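Local coordinates for protein acyl-homoserine-lactone synthase (Pseudomonas aeruginosa, PDB 1RO5) that makes the quorum-sensing signal N-(3-oxododecanoyl)homoserine lactone from S-adenosylmethionine and an acyl group delivered by acyl carrier protein, at residues Val6-Arg11 / Met125-Arg130; Gly67-Leu72 / Asp119-Ala124; Lys34-Ser39 / Val143-Val148. One frame throughout, in Å; residues are numbered along the deposited sequence.

Contact 1: residues Val6-Arg11 / Met125-Arg130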
# COMPACT_ATOMS: atom_id res chain seq x y z
N VAL A 6 -2.58 12.67 -7.37
CA VAL A 6 -1.91 11.67 -6.53
C VAL A 6 -0.73 12.36 -5.81
O VAL A 6 0.10 12.95 -6.48
CB VAL A 6 -1.40 10.54 -7.38
CG1 VAL A 6 -0.61 9.53 -6.53
CG2 VAL A 6 -2.53 9.80 -8.06
N GLN A 7 -0.64 12.33 -4.47
CA GLN A 7 0.57 12.73 -3.80
C GLN A 7 1.35 11.62 -3.07
O GLN A 7 0.79 10.78 -2.37
CB GLN A 7 0.27 13.81 -2.77
CG GLN A 7 -0.78 14.81 -3.17
CD GLN A 7 -0.77 15.95 -2.21
OE1 GLN A 7 0.30 16.28 -1.61
NE2 GLN A 7 -1.94 16.53 -2.00
N ILE A 8 2.65 11.64 -3.21
CA ILE A 8 3.49 10.74 -2.52
C ILE A 8 4.62 11.48 -1.82
O ILE A 8 5.37 12.23 -2.45
CB ILE A 8 4.04 9.75 -3.43
CG1 ILE A 8 2.94 9.16 -4.32
CG2 ILE A 8 4.61 8.55 -2.61
CD1 ILE A 8 3.42 7.95 -5.20
N GLY A 9 4.74 11.28 -0.50
CA GLY A 9 5.74 11.96 0.29
C GLY A 9 5.78 11.41 1.71
O GLY A 9 4.93 10.61 2.15
N ARG A 10 6.75 11.90 2.46
CA ARG A 10 6.95 11.55 3.83
C ARG A 10 5.86 12.22 4.62
O ARG A 10 5.35 13.21 4.17
CB ARG A 10 8.33 12.03 4.25
CG ARG A 10 9.53 11.07 3.70
CD ARG A 10 11.00 11.61 4.02
NE ARG A 10 11.98 11.28 2.95
CZ ARG A 10 13.22 11.79 2.80
NH1 ARG A 10 13.72 12.68 3.70
NH2 ARG A 10 13.98 11.42 1.76
N ARG A 11 5.49 11.60 5.73
CA ARG A 11 4.44 12.07 6.61
C ARG A 11 4.57 13.53 6.89
O ARG A 11 3.58 14.20 6.82
CB ARG A 11 4.44 11.29 7.96
CG ARG A 11 3.50 11.81 9.00
CD ARG A 11 3.36 10.89 10.20
NE ARG A 11 2.34 11.43 11.10
CZ ARG A 11 1.07 11.08 11.07
NH1 ARG A 11 0.61 10.22 10.14
NH2 ARG A 11 0.19 11.63 11.89
N MET A 125 -0.93 1.91 -8.26
CA MET A 125 0.29 1.15 -8.37
C MET A 125 1.28 1.75 -9.42
O MET A 125 2.53 1.64 -9.27
CB MET A 125 0.03 -0.32 -8.51
CG MET A 125 1.37 -1.13 -8.53
SD MET A 125 2.27 -1.43 -6.97
CE MET A 125 0.99 -2.18 -6.10
N ARG A 126 0.69 2.45 -10.40
CA ARG A 126 1.47 3.08 -11.47
C ARG A 126 2.25 4.13 -10.83
O ARG A 126 3.42 4.24 -11.14
CB ARG A 126 0.68 3.74 -12.62
CG ARG A 126 -0.33 2.84 -13.27
CD ARG A 126 -1.06 3.41 -14.53
NE ARG A 126 -1.55 2.22 -15.23
CZ ARG A 126 -2.12 2.18 -16.45
NH1 ARG A 126 -2.35 3.30 -17.14
NH2 ARG A 126 -2.47 1.01 -16.97
N ALA A 127 1.59 4.97 -10.03
CA ALA A 127 2.30 6.10 -9.37
C ALA A 127 3.30 5.58 -8.33
O ALA A 127 4.47 6.03 -8.28
CB ALA A 127 1.26 7.02 -8.67
N LEU A 128 2.86 4.55 -7.58
CA LEU A 128 3.72 4.00 -6.55
C LEU A 128 4.96 3.30 -7.08
O LEU A 128 6.07 3.51 -6.58
CB LEU A 128 2.92 3.10 -5.66
CG LEU A 128 3.48 2.65 -4.34
CD1 LEU A 128 4.08 3.82 -3.58
CD2 LEU A 128 2.22 2.25 -3.67
N ALA A 129 4.78 2.48 -8.12
CA ALA A 129 5.91 1.72 -8.65
C ALA A 129 7.00 2.65 -9.27
O ALA A 129 8.17 2.36 -9.29
CB ALA A 129 5.42 0.74 -9.63
N ARG A 130 6.56 3.77 -9.76
CA ARG A 130 7.40 4.75 -10.38
C ARG A 130 8.21 5.58 -9.38
O ARG A 130 9.44 5.82 -9.57
CB ARG A 130 6.44 5.70 -11.16
CG ARG A 130 7.20 6.93 -11.64
CD ARG A 130 6.45 7.90 -12.50
NE ARG A 130 7.04 9.21 -12.15
CZ ARG A 130 6.34 10.30 -11.81
NH1 ARG A 130 5.00 10.25 -11.79
NH2 ARG A 130 6.98 11.45 -11.51

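Contact 2: residues Gly67-Leu72 / Asp119-Ala124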
# COMPACT_ATOMS: atom_id res chain seq x y z
N GLY A 67 -8.37 7.44 -1.53
CA GLY A 67 -7.60 6.20 -1.42
C GLY A 67 -6.28 6.56 -0.80
O GLY A 67 -5.79 7.69 -0.95
N CYS A 68 -5.65 5.64 -0.11
CA CYS A 68 -4.40 5.93 0.55
C CYS A 68 -3.66 4.66 0.81
O CYS A 68 -4.29 3.67 0.90
CB CYS A 68 -4.65 6.67 1.85
SG CYS A 68 -5.59 5.77 3.05
N TRP A 69 -2.33 4.69 0.90
CA TRP A 69 -1.50 3.56 1.04
C TRP A 69 -0.37 4.09 1.89
O TRP A 69 0.01 5.26 1.78
CB TRP A 69 -0.93 3.27 -0.32
CG TRP A 69 -1.48 2.07 -0.89
CD1 TRP A 69 -0.86 0.86 -0.90
CD2 TRP A 69 -2.77 1.89 -1.51
NE1 TRP A 69 -1.69 -0.07 -1.49
CE2 TRP A 69 -2.86 0.53 -1.87
CE3 TRP A 69 -3.85 2.73 -1.79
CZ2 TRP A 69 -4.00 -0.00 -2.50
CZ3 TRP A 69 -4.98 2.21 -2.43
CH2 TRP A 69 -5.05 0.85 -2.76
N ARG A 70 0.22 3.23 2.71
CA ARG A 70 1.37 3.61 3.54
C ARG A 70 2.58 2.78 3.05
O ARG A 70 2.43 1.59 2.69
CB ARG A 70 1.02 3.28 5.01
CG ARG A 70 2.21 3.51 5.93
CD ARG A 70 1.84 3.40 7.39
NE ARG A 70 1.47 2.05 7.92
CZ ARG A 70 0.92 1.88 9.16
NH1 ARG A 70 0.68 2.95 9.94
NH2 ARG A 70 0.63 0.64 9.62
N ILE A 71 3.75 3.36 3.11
CA ILE A 71 4.96 2.75 2.72
C ILE A 71 5.98 2.89 3.82
O ILE A 71 6.15 3.98 4.38
CB ILE A 71 5.58 3.49 1.50
CG1 ILE A 71 4.69 3.30 0.29
CG2 ILE A 71 6.93 2.84 1.14
CD1 ILE A 71 3.77 4.45 0.10
N LEU A 72 6.69 1.77 4.13
CA LEU A 72 7.67 1.73 5.25
C LEU A 72 8.92 1.10 4.72
O LEU A 72 8.78 0.06 3.92
CB LEU A 72 7.14 0.83 6.43
CG LEU A 72 6.01 1.47 7.20
CD1 LEU A 72 5.54 0.44 8.16
CD2 LEU A 72 6.56 2.69 7.96
N ASP A 119 -9.27 -0.21 -11.14
CA ASP A 119 -8.42 0.86 -11.66
C ASP A 119 -7.84 1.85 -10.66
O ASP A 119 -6.68 2.26 -10.79
CB ASP A 119 -9.19 1.67 -12.67
CG ASP A 119 -9.58 0.85 -13.83
OD1 ASP A 119 -9.75 1.44 -14.92
OD2 ASP A 119 -9.72 -0.40 -13.74
N CYS A 120 -8.66 2.30 -9.71
CA CYS A 120 -8.15 3.16 -8.69
C CYS A 120 -6.83 2.54 -8.28
O CYS A 120 -5.79 3.21 -8.31
CB CYS A 120 -9.07 3.30 -7.50
SG CYS A 120 -8.38 4.53 -6.37
N THR A 121 -6.88 1.25 -7.96
CA THR A 121 -5.69 0.52 -7.59
C THR A 121 -4.57 0.54 -8.65
O THR A 121 -3.41 0.69 -8.31
CB THR A 121 -6.07 -0.92 -7.19
OG1 THR A 121 -7.21 -0.84 -6.29
CG2 THR A 121 -4.86 -1.67 -6.36
N LEU A 122 -4.94 0.35 -9.91
CA LEU A 122 -4.02 0.41 -11.01
C LEU A 122 -3.24 1.69 -10.90
O LEU A 122 -2.00 1.67 -10.89
CB LEU A 122 -4.81 0.42 -12.35
CG LEU A 122 -4.17 0.71 -13.73
CD1 LEU A 122 -3.34 -0.48 -14.09
CD2 LEU A 122 -5.23 0.93 -14.77
N GLU A 123 -3.99 2.80 -10.85
CA GLU A 123 -3.39 4.09 -10.88
C GLU A 123 -2.42 4.30 -9.70
O GLU A 123 -1.29 4.84 -9.86
CB GLU A 123 -4.45 5.16 -10.88
CG GLU A 123 -5.09 5.30 -12.22
CD GLU A 123 -4.12 5.84 -13.26
OE1 GLU A 123 -4.55 5.98 -14.42
OE2 GLU A 123 -2.97 6.13 -12.90
N ALA A 124 -2.89 3.85 -8.54
CA ALA A 124 -2.05 3.85 -7.38
C ALA A 124 -0.82 3.04 -7.62
O ALA A 124 0.23 3.42 -7.18
CB ALA A 124 -2.79 3.31 -6.16

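Contact 3: residues Lys34-Ser39 / Val143-Val148. With SO4 (sulfate ion), chain B; SO4 (sulfate ion), chain E.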
# COMPACT_ATOMS: atom_id res chain seq x y z
N LYS A 34 -10.77 -7.08 13.30
CA LYS A 34 -9.89 -7.75 14.23
C LYS A 34 -8.80 -8.47 13.48
O LYS A 34 -8.93 -8.81 12.29
CB LYS A 34 -10.65 -8.73 15.17
CG LYS A 34 -11.88 -8.11 15.94
CD LYS A 34 -11.51 -7.71 17.39
CE LYS A 34 -11.78 -8.95 18.38
NZ LYS A 34 -11.13 -8.80 19.77
N GLY A 35 -7.68 -8.60 14.17
CA GLY A 35 -6.54 -9.34 13.70
C GLY A 35 -5.54 -8.47 12.91
O GLY A 35 -4.35 -8.90 12.71
N TRP A 36 -5.97 -7.24 12.50
CA TRP A 36 -5.07 -6.42 11.70
C TRP A 36 -4.33 -5.38 12.54
O TRP A 36 -3.72 -4.37 11.96
CB TRP A 36 -5.82 -5.84 10.53
CG TRP A 36 -6.13 -6.90 9.51
CD1 TRP A 36 -7.18 -7.86 9.58
CD2 TRP A 36 -5.46 -7.14 8.28
NE1 TRP A 36 -7.14 -8.67 8.46
CE2 TRP A 36 -6.13 -8.23 7.63
CE3 TRP A 36 -4.38 -6.56 7.64
CZ2 TRP A 36 -5.70 -8.76 6.42
CZ3 TRP A 36 -3.98 -7.09 6.41
CH2 TRP A 36 -4.64 -8.15 5.82
N ASP A 37 -4.32 -5.64 13.89
CA ASP A 37 -3.65 -4.76 14.84
C ASP A 37 -4.08 -3.28 14.66
O ASP A 37 -3.23 -2.37 14.55
CB ASP A 37 -2.15 -4.84 14.58
CG ASP A 37 -1.40 -4.95 15.84
OD1 ASP A 37 -1.88 -4.38 16.82
OD2 ASP A 37 -0.37 -5.58 15.98
N VAL A 38 -5.39 -3.06 14.61
CA VAL A 38 -5.98 -1.81 14.39
C VAL A 38 -6.21 -1.10 15.68
O VAL A 38 -6.66 -1.67 16.68
CB VAL A 38 -7.37 -2.03 13.67
CG1 VAL A 38 -8.31 -0.78 13.74
CG2 VAL A 38 -7.17 -2.56 12.28
N SER A 39 -5.98 0.22 15.68
CA SER A 39 -6.33 1.08 16.82
C SER A 39 -6.94 2.32 16.20
O SER A 39 -6.34 2.94 15.27
CB SER A 39 -5.03 1.49 17.63
OG SER A 39 -4.61 0.50 18.64
N VAL A 143 1.42 -7.25 3.32
CA VAL A 143 0.45 -8.23 3.80
C VAL A 143 -0.89 -7.70 3.34
O VAL A 143 -1.29 -6.59 3.74
CB VAL A 143 0.47 -8.36 5.32
CG1 VAL A 143 -0.76 -9.17 5.91
CG2 VAL A 143 1.69 -9.06 5.73
N THR A 144 -1.56 -8.46 2.48
CA THR A 144 -2.84 -8.05 1.98
C THR A 144 -3.76 -9.32 1.91
O THR A 144 -3.45 -10.36 2.61
CB THR A 144 -2.69 -7.24 0.65
OG1 THR A 144 -3.97 -6.76 0.28
CG2 THR A 144 -2.24 -8.12 -0.50
N THR A 145 -4.92 -9.27 1.24
CA THR A 145 -5.75 -10.46 1.17
C THR A 145 -5.53 -11.19 -0.15
O THR A 145 -5.00 -10.63 -1.20
CB THR A 145 -7.21 -10.09 1.17
OG1 THR A 145 -7.46 -9.31 -0.03
CG2 THR A 145 -7.63 -9.18 2.41
N VAL A 146 -6.07 -12.41 -0.14
CA VAL A 146 -6.00 -13.26 -1.34
C VAL A 146 -6.65 -12.64 -2.53
O VAL A 146 -6.18 -12.81 -3.67
CB VAL A 146 -6.52 -14.67 -1.11
CG1 VAL A 146 -6.46 -15.44 -2.47
CG2 VAL A 146 -5.66 -15.35 -0.09
N GLY A 147 -7.72 -11.87 -2.26
CA GLY A 147 -8.45 -11.05 -3.25
C GLY A 147 -7.49 -10.11 -3.95
O GLY A 147 -7.43 -10.04 -5.20
N VAL A 148 -6.75 -9.32 -3.19
CA VAL A 148 -5.92 -8.30 -3.85
C VAL A 148 -4.78 -9.06 -4.56
O VAL A 148 -4.29 -8.64 -5.59
CB VAL A 148 -5.34 -7.33 -2.80
CG1 VAL A 148 -4.05 -6.59 -3.30
CG2 VAL A 148 -6.39 -6.44 -2.22
S SO4 B . -6.38 -6.86 16.69
O1 SO4 B . -5.76 -6.42 17.93
O2 SO4 B . -5.30 -7.51 15.91
O3 SO4 B . -7.01 -5.75 15.85
O4 SO4 B . -7.57 -7.69 17.11
S SO4 E . -11.10 -8.84 -1.28
O1 SO4 E . -10.22 -8.54 -0.17
O2 SO4 E . -10.44 -8.56 -2.55
O3 SO4 E . -12.38 -8.12 -1.14
O4 SO4 E . -11.39 -10.28 -1.33

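Contact 1: residues Val6-Arg11 / Met125-Arg130
Strand 6-10 sets Val6 and Ile8 against Ala127 and Leu128 of helix 125-130, the two axes coming within 9.7 Å of each other and their N-to-C directions diverging by only 31°. Val6 lies nearest Ala127 and Ile8 nearest Leu128 in the backbone register, so two residues along the strand correspond here to one on the helix. Both strand side chains leave the backbone on the helix side, while Gln7 between them turns to the other face, where its NE2 bonds to Gln60 OE1.

Ala127 is where both strand side chains land, Val6 on its methyl and Ile8 on its carbonyl and, less closely, its methyl. Val6 uses one branch, CG1 meeting Ala127 CB at 3.8 Å; this is the branch that lies opposite the backbone N (chi1 176°). Ile8 arrives with the tip of its longer arm. Its chi2 is extended, at -173°, which carries CD1 straight out to the helix surface. There Ile8 CD1 sits 3.8 Å from the carbonyl oxygen Ala127 O, with Ala127 CB at 4.2 Å. It also rests on the helix backbone at Leu128 CA, 4.2 Å from Ile8 CD1. Leu128 is the looser partner, its CD1 lying 4.5 Å from Ile8 CD1.

Strand 55-61 completes the packing: its Met57 touches Val6, Ile8 and Ala127, and its backbone bonds to Gln7 and Gly9. On a different side of the helix, Met125 and Ala129 meet Leu188 of helix 182-189.

No hydrogen bond or charge pair joins the two segments. Between them the contact is apolar packing, with one methyl against a backbone carbonyl: the short alanine side chain leaves Ile8 CD1 beside the helix backbone, while Val6 stops at the alanine methyl.

Contact 2: residues Gly67-Leu72 / Asp119-Ala124
This is a buried helix-on-sheet packing contact close to the centre of the molecule, where the indole of Trp69, on strand 64-73, packs against helix 118-133 in the alpha-beta-alpha sandwich of this acetyltransferase-like fold. The ring takes up two neighbours one turn or so apart on the helix. Ala124 puts its methyl over one face, with Trp69 CZ3 4.5 Å from Ala124 CB. Thr121 comes in obliquely with its methyl branch, Trp69 CZ2 lying 4.3 Å from Thr121 CG2. The hydroxyl of Thr121 is occupied within its own helix region by a bond to Phe117 O, which leaves the methyl for the indole. Trp69 is modelled in two conformations, and this geometry belongs to one of them.

Around the contact, Trp69 stacks on Phe105 of strand 99-107, while Cys120 and Ala124 also touch Ile59 of strand 55-61, so the helix spans more than one strand. Cys68 turns to the reverse face of the sheet, against Met22 and Arg26 of helix 16-30, placing strand 64-73 between two helical layers.

Contact 3: residues Lys34-Ser39 / Val143-Val148
Trp36 extends the six-membered side of its indole to the end of strand 139-145, touching Val143, Thr144 and Thr145 in turn. Trp36 CZ3 lies 3.8 Å from Val143 O, which sits at the ring edge and in its plane, so an aromatic C-H group faces a carbonyl oxygen. The same CZ3 is 3.9 Å from Val143 CG1. Next along the rim, Trp36 CH2 approaches Thr144 O at 4.1 Å, and Trp36 CZ2 has a loose oblique contact of 4.5 Å with Thr145 CG2.

Phe84 meets the ring edge to face, Arg33 makes a cation-pi contact, and NE1 has a weak hydrogen bond to Ile168 O; Arg104 holds the backbone carbonyl. The loop that carries Trp36 binds a sulfate ion through its backbone amides: Gly35 N bonds to O4 of that sulfate at 3.1 Å, nearly straight at 167°, and Asp37 N to O2 at 2.9 Å, with Val38 N adding a weak bond.

At the other side, Thr145 is the N-cap of helix 146-154. Its OG1 accepts from Val148 N at 3.2 Å (161°) and donates to O1 of a second sulfate at 2.9 Å, so one hydroxyl links the helix start to the anion. Strands 99-107 and 139-145 are the parallel neighbours that, as in related acetyltransferases, probably part to take the phosphopantetheine arm, and Val143-Thr145 close the end of the second.

Between the segments themselves there is no hydrogen bond: the indole offers hydrocarbon to the valine and threonine methyls and weakly polar C-H edges to two strand carbonyls. Both sulfates probably come from the crystallisation liquor. One is held by loop amides, the other by the N-cap hydroxyl beside the helix start, whose dipole would probably favour an anion.

How the contacts relate
All three contacts reach one mixed sheet. Contacts 1 and 2 share helix 118-133 and lie about 8 Å apart, centre to centre; they meet directly where Leu128 CD1 packs on Ile71 CD1 at 3.7 Å, and consecutive parts of one helix pack on strands 64-73 and 5-10. Contact 3 is about 21 Å from contact 1 and 15 Å from contact 2, centre to centre, and touches neither. It uses strand 139-145, the next element after that helix. Along the chain, contact 2 is nested within both others, whereas contacts 1 and 3 alternate. Early and late parts of the chain are thereby interleaved into a single sandwich, with contacts 1 and 3 on opposite sides of the centre of the chain.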